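Local coordinates for protein phospholipase C beta (Meleagris gallopavo, PDB 1JAD) that forms the C-terminal region of a phospholipase C beta, folded as an elongated, mostly helical bundle of long antiparallel helices that pairs into a dimer, at residues T229-V232 with E233-M237; Y94-G97 with I98-K102; G71-Q75 with V76-K80; Q57-S60 with V61-E65. All coordinates share one frame; numbering follows the deposited sequence.

Interaction 1 of 4, residues T229-V232 with E233-M237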
loop_
_atom_site.group_PDB
_atom_site.type_symbol
_atom_site.label_atom_id
_atom_site.label_comp_id
_atom_site.label_asym_id
_atom_site.label_seq_id
_atom_site.Cartn_x
_atom_site.Cartn_y
_atom_site.Cartn_z
ATOM N N THR A 229 7.815 34.214 19.757
ATOM C CA THR A 229 7.884 35.639 19.465
ATOM C C THR A 229 6.536 36.302 19.692
ATOM O O THR A 229 6.457 37.521 19.822
ATOM C CB THR A 229 8.299 35.903 18.010
ATOM O OG1 THR A 229 7.403 35.217 17.125
ATOM C CG2 THR A 229 9.729 35.452 17.771
ATOM N N LEU A 230 5.483 35.491 19.737
ATOM C CA LEU A 230 4.115 35.969 19.935
ATOM C C LEU A 230 3.951 37.058 20.993
ATOM O O LEU A 230 3.335 38.085 20.724
ATOM C CB LEU A 230 3.193 34.793 20.284
ATOM C CG LEU A 230 1.722 35.076 20.617
ATOM C CD1 LEU A 230 1.011 35.710 19.426
ATOM C CD2 LEU A 230 1.048 33.771 21.007
ATOM N N THR A 231 4.490 36.835 22.190
ATOM C CA THR A 231 4.373 37.809 23.279
ATOM C C THR A 231 4.826 39.227 22.925
ATOM O O THR A 231 4.225 40.199 23.368
ATOM C CB THR A 231 5.159 37.348 24.523
ATOM O OG1 THR A 231 4.618 36.112 25.003
ATOM C CG2 THR A 231 5.071 38.390 25.619
ATOM N N VAL A 232 5.889 39.342 22.136
ATOM C CA VAL A 232 6.418 40.641 21.725
ATOM C C VAL A 232 5.660 41.240 20.539
ATOM O O VAL A 232 5.334 42.423 20.539
ATOM C CB VAL A 232 7.925 40.541 21.356
ATOM C CG1 VAL A 232 8.404 41.837 20.743
ATOM C CG2 VAL A 232 8.741 40.239 22.597
ATOM N N GLU A 233 5.378 40.426 19.530
ATOM C CA GLU A 233 4.660 40.907 18.352
ATOM C C GLU A 233 3.299 41.516 18.703
ATOM O O GLU A 233 2.705 42.232 17.895
ATOM C CB GLU A 233 4.463 39.767 17.343
ATOM C CG GLU A 233 5.747 39.220 16.735
ATOM C CD GLU A 233 5.484 38.084 15.762
ATOM O OE1 GLU A 233 4.773 38.308 14.763
ATOM O OE2 GLU A 233 5.984 36.963 15.996
ATOM N N VAL A 234 2.806 41.228 19.903
ATOM C CA VAL A 234 1.521 41.760 20.329
ATOM C C VAL A 234 1.680 43.004 21.189
ATOM O O VAL A 234 1.035 44.018 20.936
ATOM C CB VAL A 234 0.696 40.705 21.102
ATOM C CG1 VAL A 234 0.336 39.560 20.178
ATOM C CG2 VAL A 234 1.476 40.197 22.297
ATOM N N GLN A 235 2.543 42.930 22.197
ATOM C CA GLN A 235 2.774 44.069 23.077
ATOM C C GLN A 235 3.146 45.286 22.237
ATOM O O GLN A 235 2.778 46.413 22.574
ATOM C CB GLN A 235 3.886 43.753 24.076
ATOM C CG GLN A 235 3.573 42.573 24.981
ATOM C CD GLN A 235 4.669 42.298 25.989
ATOM O OE1 GLN A 235 5.826 42.112 25.625
ATOM N NE2 GLN A 235 4.307 42.264 27.266
ATOM N N GLU A 236 3.870 45.049 21.144
ATOM C CA GLU A 236 4.269 46.123 20.242
ATOM C C GLU A 236 3.069 46.597 19.429
ATOM O O GLU A 236 2.724 47.778 19.458
ATOM C CB GLU A 236 5.373 45.661 19.286
ATOM C CG GLU A 236 6.700 45.320 19.948
ATOM C CD GLU A 236 7.797 45.004 18.930
ATOM O OE1 GLU A 236 7.609 44.074 18.111
ATOM O OE2 GLU A 236 8.848 45.687 18.950
HETATM N N MSE A 237 2.437 45.678 18.704
HETATM C CA MSE A 237 1.273 46.016 17.889
HETATM C C MSE A 237 0.259 46.814 18.712
HETATM O O MSE A 237 -0.482 47.637 18.170
HETATM C CB MSE A 237 0.640 44.734 17.324
HETATM C CG MSE A 237 -0.538 44.957 16.367
HETATM SE SE MSE A 237 -2.195 44.923 17.129
HETATM C CE MSE A 237 -2.291 43.195 17.597
#

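Interaction 2 of 4, residues Y94-G97 with I98-K102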
loop_
_atom_site.group_PDB
_atom_site.type_symbol
_atom_site.label_atom_id
_atom_site.label_comp_id
_atom_site.label_asym_id
_atom_site.label_seq_id
_atom_site.Cartn_x
_atom_site.Cartn_y
_atom_site.Cartn_z
ATOM N N TYR A 94 -4.631 30.576 16.651
ATOM C CA TYR A 94 -4.356 30.819 15.236
ATOM C C TYR A 94 -3.194 29.984 14.680
ATOM O O TYR A 94 -3.332 29.290 13.663
ATOM C CB TYR A 94 -4.059 32.304 15.004
ATOM C CG TYR A 94 -3.578 32.621 13.596
ATOM C CD1 TYR A 94 -4.401 32.408 12.487
ATOM C CD2 TYR A 94 -2.280 33.089 13.372
ATOM C CE1 TYR A 94 -3.940 32.646 11.189
ATOM C CE2 TYR A 94 -1.809 33.331 12.077
ATOM C CZ TYR A 94 -2.643 33.102 10.991
ATOM O OH TYR A 94 -2.163 33.290 9.707
ATOM N N HIS A 95 -2.042 30.064 15.333
ATOM C CA HIS A 95 -0.888 29.318 14.870
ATOM C C HIS A 95 -1.105 27.825 15.048
ATOM O O HIS A 95 -0.763 27.043 14.160
ATOM C CB HIS A 95 0.353 29.798 15.608
ATOM C CG HIS A 95 0.684 31.234 15.338
ATOM N ND1 HIS A 95 1.045 31.688 14.088
ATOM C CD2 HIS A 95 0.674 32.322 16.146
ATOM C CE1 HIS A 95 1.242 32.994 14.136
ATOM N NE2 HIS A 95 1.023 33.402 15.373
ATOM N N ASP A 96 -1.684 27.429 16.183
ATOM C CA ASP A 96 -1.967 26.019 16.433
ATOM C C ASP A 96 -2.817 25.507 15.280
ATOM O O ASP A 96 -2.630 24.382 14.804
ATOM C CB ASP A 96 -2.722 25.838 17.751
ATOM C CG ASP A 96 -3.223 24.410 17.953
ATOM O OD1 ASP A 96 -4.054 23.945 17.139
ATOM O OD2 ASP A 96 -2.798 23.754 18.931
ATOM N N GLY A 97 -3.745 26.349 14.837
ATOM C CA GLY A 97 -4.622 26.001 13.732
ATOM C C GLY A 97 -3.860 25.810 12.436
ATOM O O GLY A 97 -4.170 24.898 11.665
ATOM N N ILE A 98 -2.871 26.669 12.184
ATOM C CA ILE A 98 -2.066 26.561 10.976
ATOM C C ILE A 98 -1.308 25.241 11.077
ATOM O O ILE A 98 -1.188 24.499 10.097
ATOM C CB ILE A 98 -1.046 27.723 10.866
ATOM C CG1 ILE A 98 -1.785 29.068 10.817
ATOM C CG2 ILE A 98 -0.187 27.555 9.619
ATOM C CD1 ILE A 98 -2.727 29.221 9.613
ATOM N N ARG A 99 -0.811 24.948 12.273
ATOM C CA ARG A 99 -0.074 23.711 12.504
ATOM C C ARG A 99 -0.951 22.515 12.140
ATOM O O ARG A 99 -0.573 21.677 11.324
ATOM C CB ARG A 99 0.360 23.615 13.975
ATOM C CG ARG A 99 1.137 22.363 14.323
ATOM C CD ARG A 99 1.429 22.279 15.807
ATOM N NE ARG A 99 0.210 22.195 16.618
ATOM C CZ ARG A 99 -0.650 21.178 16.606
ATOM N NH1 ARG A 99 -0.434 20.134 15.821
ATOM N NH2 ARG A 99 -1.722 21.199 17.383
ATOM N N ARG A 100 -2.134 22.452 12.738
ATOM C CA ARG A 100 -3.065 21.356 12.480
ATOM C C ARG A 100 -3.471 21.240 11.018
ATOM O O ARG A 100 -3.640 20.140 10.509
ATOM C CB ARG A 100 -4.312 21.496 13.356
ATOM C CG ARG A 100 -4.034 21.393 14.856
ATOM C CD ARG A 100 -5.334 21.460 15.627
ATOM N NE ARG A 100 -6.095 22.637 15.231
ATOM C CZ ARG A 100 -7.412 22.644 15.052
ATOM N NH1 ARG A 100 -8.103 21.525 15.242
ATOM N NH2 ARG A 100 -8.032 23.755 14.653
ATOM N N ARG A 101 -3.632 22.365 10.336
ATOM C CA ARG A 101 -4.010 22.306 8.931
ATOM C C ARG A 101 -2.816 21.826 8.113
ATOM O O ARG A 101 -2.972 20.969 7.238
ATOM C CB ARG A 101 -4.477 23.675 8.422
ATOM C CG ARG A 101 -4.910 23.689 6.945
ATOM C CD ARG A 101 -5.942 22.594 6.666
ATOM N NE ARG A 101 -7.171 22.781 7.433
ATOM C CZ ARG A 101 -8.205 23.511 7.024
ATOM N NH1 ARG A 101 -8.164 24.122 5.843
ATOM N NH2 ARG A 101 -9.269 23.649 7.808
ATOM N N LYS A 102 -1.630 22.381 8.391
ATOM C CA LYS A 102 -0.420 21.967 7.672
ATOM C C LYS A 102 -0.330 20.440 7.723
ATOM O O LYS A 102 -0.351 19.767 6.691
ATOM C CB LYS A 102 0.846 22.552 8.315
ATOM C CG LYS A 102 1.077 24.049 8.151
ATOM C CD LYS A 102 1.240 24.440 6.702
ATOM C CE LYS A 102 1.678 25.889 6.559
ATOM N NZ LYS A 102 3.038 26.140 7.118
#

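Interaction 3 of 4, residues G71-Q75 with V76-K80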
loop_
_atom_site.group_PDB
_atom_site.type_symbol
_atom_site.label_atom_id
_atom_site.label_comp_id
_atom_site.label_asym_id
_atom_site.label_seq_id
_atom_site.Cartn_x
_atom_site.Cartn_y
_atom_site.Cartn_z
ATOM N N GLY A 71 -14.072 53.750 41.298
ATOM C CA GLY A 71 -12.853 53.572 42.067
ATOM C C GLY A 71 -11.790 54.563 41.630
ATOM O O GLY A 71 -12.102 55.575 41.009
ATOM N N LEU A 72 -10.530 54.276 41.947
ATOM C CA LEU A 72 -9.432 55.165 41.581
ATOM C C LEU A 72 -8.484 54.625 40.517
ATOM O O LEU A 72 -8.189 55.321 39.543
ATOM C CB LEU A 72 -8.627 55.559 42.825
ATOM C CG LEU A 72 -9.289 56.591 43.740
ATOM C CD1 LEU A 72 -8.455 56.797 44.995
ATOM C CD2 LEU A 72 -9.441 57.904 42.981
ATOM N N ASP A 73 -8.004 53.397 40.699
ATOM C CA ASP A 73 -7.074 52.807 39.739
ATOM C C ASP A 73 -7.519 53.103 38.308
ATOM O O ASP A 73 -8.714 53.198 38.031
ATOM C CB ASP A 73 -6.948 51.287 39.968
ATOM C CG ASP A 73 -8.236 50.529 39.673
ATOM O OD1 ASP A 73 -8.624 50.440 38.486
ATOM O OD2 ASP A 73 -8.861 50.018 40.631
ATOM N N SER A 74 -6.552 53.269 37.409
ATOM C CA SER A 74 -6.853 53.561 36.014
ATOM C C SER A 74 -7.501 52.366 35.317
ATOM O O SER A 74 -7.030 51.228 35.408
ATOM C CB SER A 74 -5.579 53.969 35.269
ATOM O OG SER A 74 -5.867 54.309 33.921
ATOM N N GLN A 75 -8.593 52.643 34.618
ATOM C CA GLN A 75 -9.337 51.620 33.899
ATOM C C GLN A 75 -8.855 51.430 32.461
ATOM O O GLN A 75 -9.363 50.575 31.740
ATOM C CB GLN A 75 -10.833 51.962 33.924
ATOM C CG GLN A 75 -11.149 53.471 33.926
ATOM C CD GLN A 75 -10.873 54.144 35.279
ATOM O OE1 GLN A 75 -11.004 55.365 35.422
ATOM N NE2 GLN A 75 -10.506 53.342 36.275
ATOM N N VAL A 76 -7.871 52.224 32.048
ATOM C CA VAL A 76 -7.328 52.117 30.700
ATOM C C VAL A 76 -6.342 50.949 30.676
ATOM O O VAL A 76 -6.284 50.187 29.711
ATOM C CB VAL A 76 -6.593 53.409 30.281
ATOM C CG1 VAL A 76 -5.360 53.617 31.145
ATOM C CG2 VAL A 76 -6.211 53.337 28.817
ATOM N N VAL A 77 -5.573 50.818 31.751
ATOM C CA VAL A 77 -4.602 49.743 31.869
ATOM C C VAL A 77 -5.370 48.436 31.994
ATOM O O VAL A 77 -5.001 47.423 31.401
ATOM C CB VAL A 77 -3.714 49.933 33.117
ATOM C CG1 VAL A 77 -2.713 48.795 33.224
ATOM C CG2 VAL A 77 -2.995 51.266 33.041
ATOM N N GLU A 78 -6.447 48.479 32.769
ATOM C CA GLU A 78 -7.304 47.323 32.998
ATOM C C GLU A 78 -7.666 46.692 31.657
ATOM O O GLU A 78 -7.791 45.473 31.541
ATOM C CB GLU A 78 -8.584 47.770 33.704
ATOM C CG GLU A 78 -8.365 48.565 34.993
ATOM C CD GLU A 78 -8.096 47.686 36.201
ATOM O OE1 GLU A 78 -7.199 46.815 36.128
ATOM O OE2 GLU A 78 -8.783 47.882 37.229
ATOM N N LEU A 79 -7.835 47.540 30.648
ATOM C CA LEU A 79 -8.193 47.093 29.310
ATOM C C LEU A 79 -6.968 46.823 28.449
ATOM O O LEU A 79 -6.962 45.899 27.642
ATOM C CB LEU A 79 -9.061 48.145 28.619
ATOM C CG LEU A 79 -10.456 48.436 29.165
ATOM C CD1 LEU A 79 -11.035 49.650 28.462
ATOM C CD2 LEU A 79 -11.343 47.221 28.968
ATOM N N LYS A 80 -5.940 47.645 28.613
ATOM C CA LYS A 80 -4.716 47.494 27.844
ATOM C C LYS A 80 -4.162 46.089 28.012
ATOM O O LYS A 80 -3.895 45.400 27.033
ATOM C CB LYS A 80 -3.685 48.526 28.298
ATOM C CG LYS A 80 -2.371 48.492 27.546
ATOM C CD LYS A 80 -1.475 49.625 28.025
ATOM C CE LYS A 80 -0.106 49.589 27.366
ATOM N NZ LYS A 80 0.642 48.350 27.724
#

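Interaction 4 of 4, residues Q57-S60 with V61-E65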
loop_
_atom_site.group_PDB
_atom_site.type_symbol
_atom_site.label_atom_id
_atom_site.label_comp_id
_atom_site.label_asym_id
_atom_site.label_seq_id
_atom_site.Cartn_x
_atom_site.Cartn_y
_atom_site.Cartn_z
ATOM N N GLN A 57 -11.266 46.466 16.968
ATOM C CA GLN A 57 -12.470 47.278 16.848
ATOM C C GLN A 57 -13.210 47.260 18.181
ATOM O O GLN A 57 -13.656 48.295 18.667
ATOM C CB GLN A 57 -13.374 46.726 15.739
ATOM C CG GLN A 57 -14.776 47.347 15.666
ATOM C CD GLN A 57 -14.766 48.866 15.503
ATOM O OE1 GLN A 57 -14.339 49.600 16.402
ATOM N NE2 GLN A 57 -15.236 49.342 14.348
ATOM N N LYS A 58 -13.325 46.072 18.766
ATOM C CA LYS A 58 -13.998 45.890 20.043
ATOM C C LYS A 58 -13.376 46.778 21.117
ATOM O O LYS A 58 -14.088 47.350 21.949
ATOM C CB LYS A 58 -13.912 44.423 20.464
ATOM C CG LYS A 58 -14.476 44.120 21.843
ATOM C CD LYS A 58 -14.170 42.682 22.232
ATOM C CE LYS A 58 -14.549 42.406 23.676
ATOM N NZ LYS A 58 -14.127 41.037 24.121
ATOM N N TYR A 59 -12.050 46.891 21.110
ATOM C CA TYR A 59 -11.372 47.730 22.089
ATOM C C TYR A 59 -11.343 49.199 21.714
ATOM O O TYR A 59 -10.735 50.010 22.407
ATOM C CB TYR A 59 -9.951 47.233 22.350
ATOM C CG TYR A 59 -9.925 46.078 23.315
ATOM C CD1 TYR A 59 -10.487 44.845 22.977
ATOM C CD2 TYR A 59 -9.407 46.241 24.600
ATOM C CE1 TYR A 59 -10.540 43.803 23.900
ATOM C CE2 TYR A 59 -9.454 45.209 25.529
ATOM C CZ TYR A 59 -10.024 43.994 25.177
ATOM O OH TYR A 59 -10.103 42.986 26.115
ATOM N N SER A 60 -11.997 49.536 20.608
ATOM C CA SER A 60 -12.081 50.923 20.168
ATOM C C SER A 60 -13.213 51.471 21.023
ATOM O O SER A 60 -13.100 52.525 21.646
ATOM C CB SER A 60 -12.494 51.001 18.698
ATOM O OG SER A 60 -11.747 50.104 17.903
ATOM N N VAL A 61 -14.310 50.718 21.034
ATOM C CA VAL A 61 -15.501 51.055 21.791
ATOM C C VAL A 61 -15.183 51.086 23.285
ATOM O O VAL A 61 -15.403 52.096 23.953
ATOM C CB VAL A 61 -16.624 50.014 21.531
ATOM C CG1 VAL A 61 -17.875 50.373 22.312
ATOM C CG2 VAL A 61 -16.932 49.949 20.051
ATOM N N LEU A 62 -14.653 49.979 23.799
ATOM C CA LEU A 62 -14.315 49.871 25.213
ATOM C C LEU A 62 -13.420 51.010 25.699
ATOM O O LEU A 62 -13.693 51.629 26.729
ATOM C CB LEU A 62 -13.640 48.524 25.482
ATOM C CG LEU A 62 -14.485 47.299 25.117
ATOM C CD1 LEU A 62 -13.738 46.019 25.457
ATOM C CD2 LEU A 62 -15.799 47.354 25.871
ATOM N N PHE A 63 -12.357 51.287 24.952
ATOM C CA PHE A 63 -11.424 52.350 25.304
ATOM C C PHE A 63 -12.027 53.748 25.335
ATOM O O PHE A 63 -11.923 54.450 26.342
ATOM C CB PHE A 63 -10.229 52.343 24.342
ATOM C CG PHE A 63 -9.125 51.400 24.741
ATOM C CD1 PHE A 63 -8.127 51.060 23.834
ATOM C CD2 PHE A 63 -9.057 50.884 26.033
ATOM C CE1 PHE A 63 -7.077 50.220 24.210
ATOM C CE2 PHE A 63 -8.008 50.045 26.413
ATOM C CZ PHE A 63 -7.017 49.712 25.502
ATOM N N LEU A 64 -12.652 54.152 24.234
ATOM C CA LEU A 64 -13.240 55.483 24.148
ATOM C C LEU A 64 -14.602 55.623 24.819
ATOM O O LEU A 64 -15.267 56.652 24.678
ATOM C CB LEU A 64 -13.331 55.912 22.684
ATOM C CG LEU A 64 -11.965 56.007 21.999
ATOM C CD1 LEU A 64 -12.144 56.453 20.552
ATOM C CD2 LEU A 64 -11.077 56.985 22.764
ATOM N N GLU A 65 -15.008 54.594 25.560
ATOM C CA GLU A 65 -16.288 54.615 26.257
ATOM C C GLU A 65 -16.144 55.478 27.512
ATOM O O GLU A 65 -15.202 55.302 28.290
ATOM C CB GLU A 65 -16.702 53.191 26.658
ATOM C CG GLU A 65 -18.143 53.061 27.147
ATOM C CD GLU A 65 -19.164 53.266 26.034
ATOM O OE1 GLU A 65 -19.157 52.468 25.068
ATOM O OE2 GLU A 65 -19.973 54.220 26.120
#

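Interaction 1 of 4, residues T229-V232 with E233-M237
Successive turns of the long helix 161-245 meet here through i to i+4 pairs, foremost Thr229 with Glu233 and Leu230 with Val234. The hydroxyl OG1 of Thr229 lies only 2.5 Å from OE2 of Glu233, a very short hydrogen bond that meets the carboxylate oxygen nearly along its C-O axis. It can do so because chi1 of 55° sets OG1 between the backbone N and the carbonyl carbon. Lys226 O, earlier in the helix, is a second acceptor within bonding reach, so the two compete for one hydroxyl proton. Beneath this side-chain link runs the backbone bond from Glu233 N to Thr229 O, 3.1 Å long and almost straight at 173°. Leu230 and Val234 suit the buried stripe: their branches meet at 4.0 Å (CD1 to CG1), and both pack on Ile88 of helix 75-155. Thr231 and Gln235 lie side by side on a more polar flank, where Thr231 also packs on Ile176 of the second subunit. On the exposed stripe, which suits a charged residue, Glu236 crosses Val232 at a slant, with its CG 3.3 Å from Val232 O and its OE1 3.5 Å from Val232 CG1.

Interaction 2 of 4, residues Y94-G97 with I98-K102
An intrahelical salt-bridge network on helix 75-155 joins Asp96 to both Arg99 and Arg100, using i to i+3 and i to i+4 spacings at once. Asp96 projects with CG anti to its own N (chi1 171°), which carries its carboxylate along the helix toward the two arginines, one oxygen for each. OD2 takes a bond of 3.2 Å from Arg99 NH2. This donor holds OD2 in its own guanidinium plane but comes from above the carboxylate, so the two flat groups stand at 82° and the pair is not a two-pronged, coplanar one. OD1 pairs with Arg100 NE at 3.1 Å, the planes here being 43° apart. Underneath, Arg100 N bonds to Asp96 O at 2.9 Å, an ordinary helical link that holds Arg100 one turn on from Asp96.

On another side of the same turns, the contact changes character. Ile98 lays its CG1 over one face of the Tyr94 ring, 4.3 Å from the centroid, a CH-pi contact, and its CD1 touches Tyr94 CE1 at 4.0 Å. A branched aliphatic residue beside a flat ring suits this side, which faces helix 28-64, with Ile98 on Leu44 and Tyr94 on Glu45.

Asp96 OD2 also meets Lys140 of the second subunit, while Arg99 pairs with Glu133 of that subunit and with Glu103 of its own helix. The opposite charges should therefore largely compensate one another across the dimer interface, and Asp96, surrounded by cationic groups, is probably kept ionised.

Interaction 3 of 4, residues G71-Q75 with V76-K80
The backbone arrives extended at Ser74 (phi -69°, psi 132°) and then coils, so that this serine occupies the N-cap position and Val76, two residues on, lies in the first turn of helix 75-155. The cap is made by the side chain: Ser74 OG accepts from Val76 N, a weak bond of 3.4 Å. A serine suits the place because its short hydroxyl can turn back to the amides of a first turn that have no preceding carbonyls to bond. Here chi1 of -178° swings OG away from its own N and toward the helix, where it also lies close beside the CG1 branch of Val76, at 2.9 Å.

Glu78 folds back over the same corner. Its chi1 sets CG 3.4 Å from Gln75 CA and 3.0 Å from Ser74 O, and a bend at chi2 then carries the carboxylate toward Asp73, whose side chain it crosses at about a right angle. Asp73 OD1 and Glu78 OE2 are only 2.9 Å apart, although both are acceptors.

Leu79 continues the turn differently. Its CG lies 3.5 Å from Gln75 O, and its side chain packs on Leu62 and Phe63 of helix 28-64, a place that calls for an apolar residue; Val76 rests on Phe246 near the end of the chain.

Two acidic groups at an amino-terminal helix end agree with the positive end of the helix dipole, but such closeness would be unfavourable if both were fully charged. Either a proton is shared between the two carboxylates, or the side chains are placed with limited certainty at this exposed site.

Interaction 4 of 4, residues Q57-S60 with V61-E65
Aromatic contacts dominate the buried side: the edge of the Tyr59 ring meets the face of Phe63 in a T-shaped pair, with centroids 5.9 Å apart and planes at 83°. On the Tyr59 ring, Leu62 CD1 sits over the centre of one face, 4.1 Å from the centroid and 5° off the normal, a CH-pi contact; chi1 of -59° sets Leu62 CG beside the backbone N, and the extended chi2 carries CD1 over the ring. Lys58, stretched out, brings CE to 4.1 Å from the same methyl.

These residues form the last turns of helix 28-64, where the bundle's helices meet: Tyr59 packs on Leu83 and Arg82 of helix 75-155 and on Tyr241 of helix 161-245, and Phe63 on Tyr241, Met242 and Val245. Large rings suit a place where three helices converge. The Tyr59 hydroxyl bonds to Glu86.

Among the polar links, the backbone bonds run i to i+4, with Leu62 N to Lys58 O at 3.3 Å and Leu64 N to Ser60 O at 3.1 Å. Phe63 N reaches Tyr59 O at 3.3 Å from well above the carbonyl plane. Ser60 OG is hydrogen-bonded to Leu56 O, with Gln57 O and OE1 close enough to compete for its proton.

In the fold
All four contacts are local, but they sit differently in the bundle. Interactions 3 and 4 touch through apolar packing, joining the start of helix 75-155 to the end of helix 28-64. Their centres are 13 Å apart. Interaction 4 is aromatic and partly buried, interaction 3 a surface cap carrying acidic groups. Interaction 2 lies farther along helix 75-155, about 17 Å from interaction 3 between nearest atoms, and is partly buried, with part of its charge network shared with the second subunit. Interaction 1, on helix 161-245, combines an exposed polar flank with apolar residues against helix 75-155 and reaches the second subunit through one threonine.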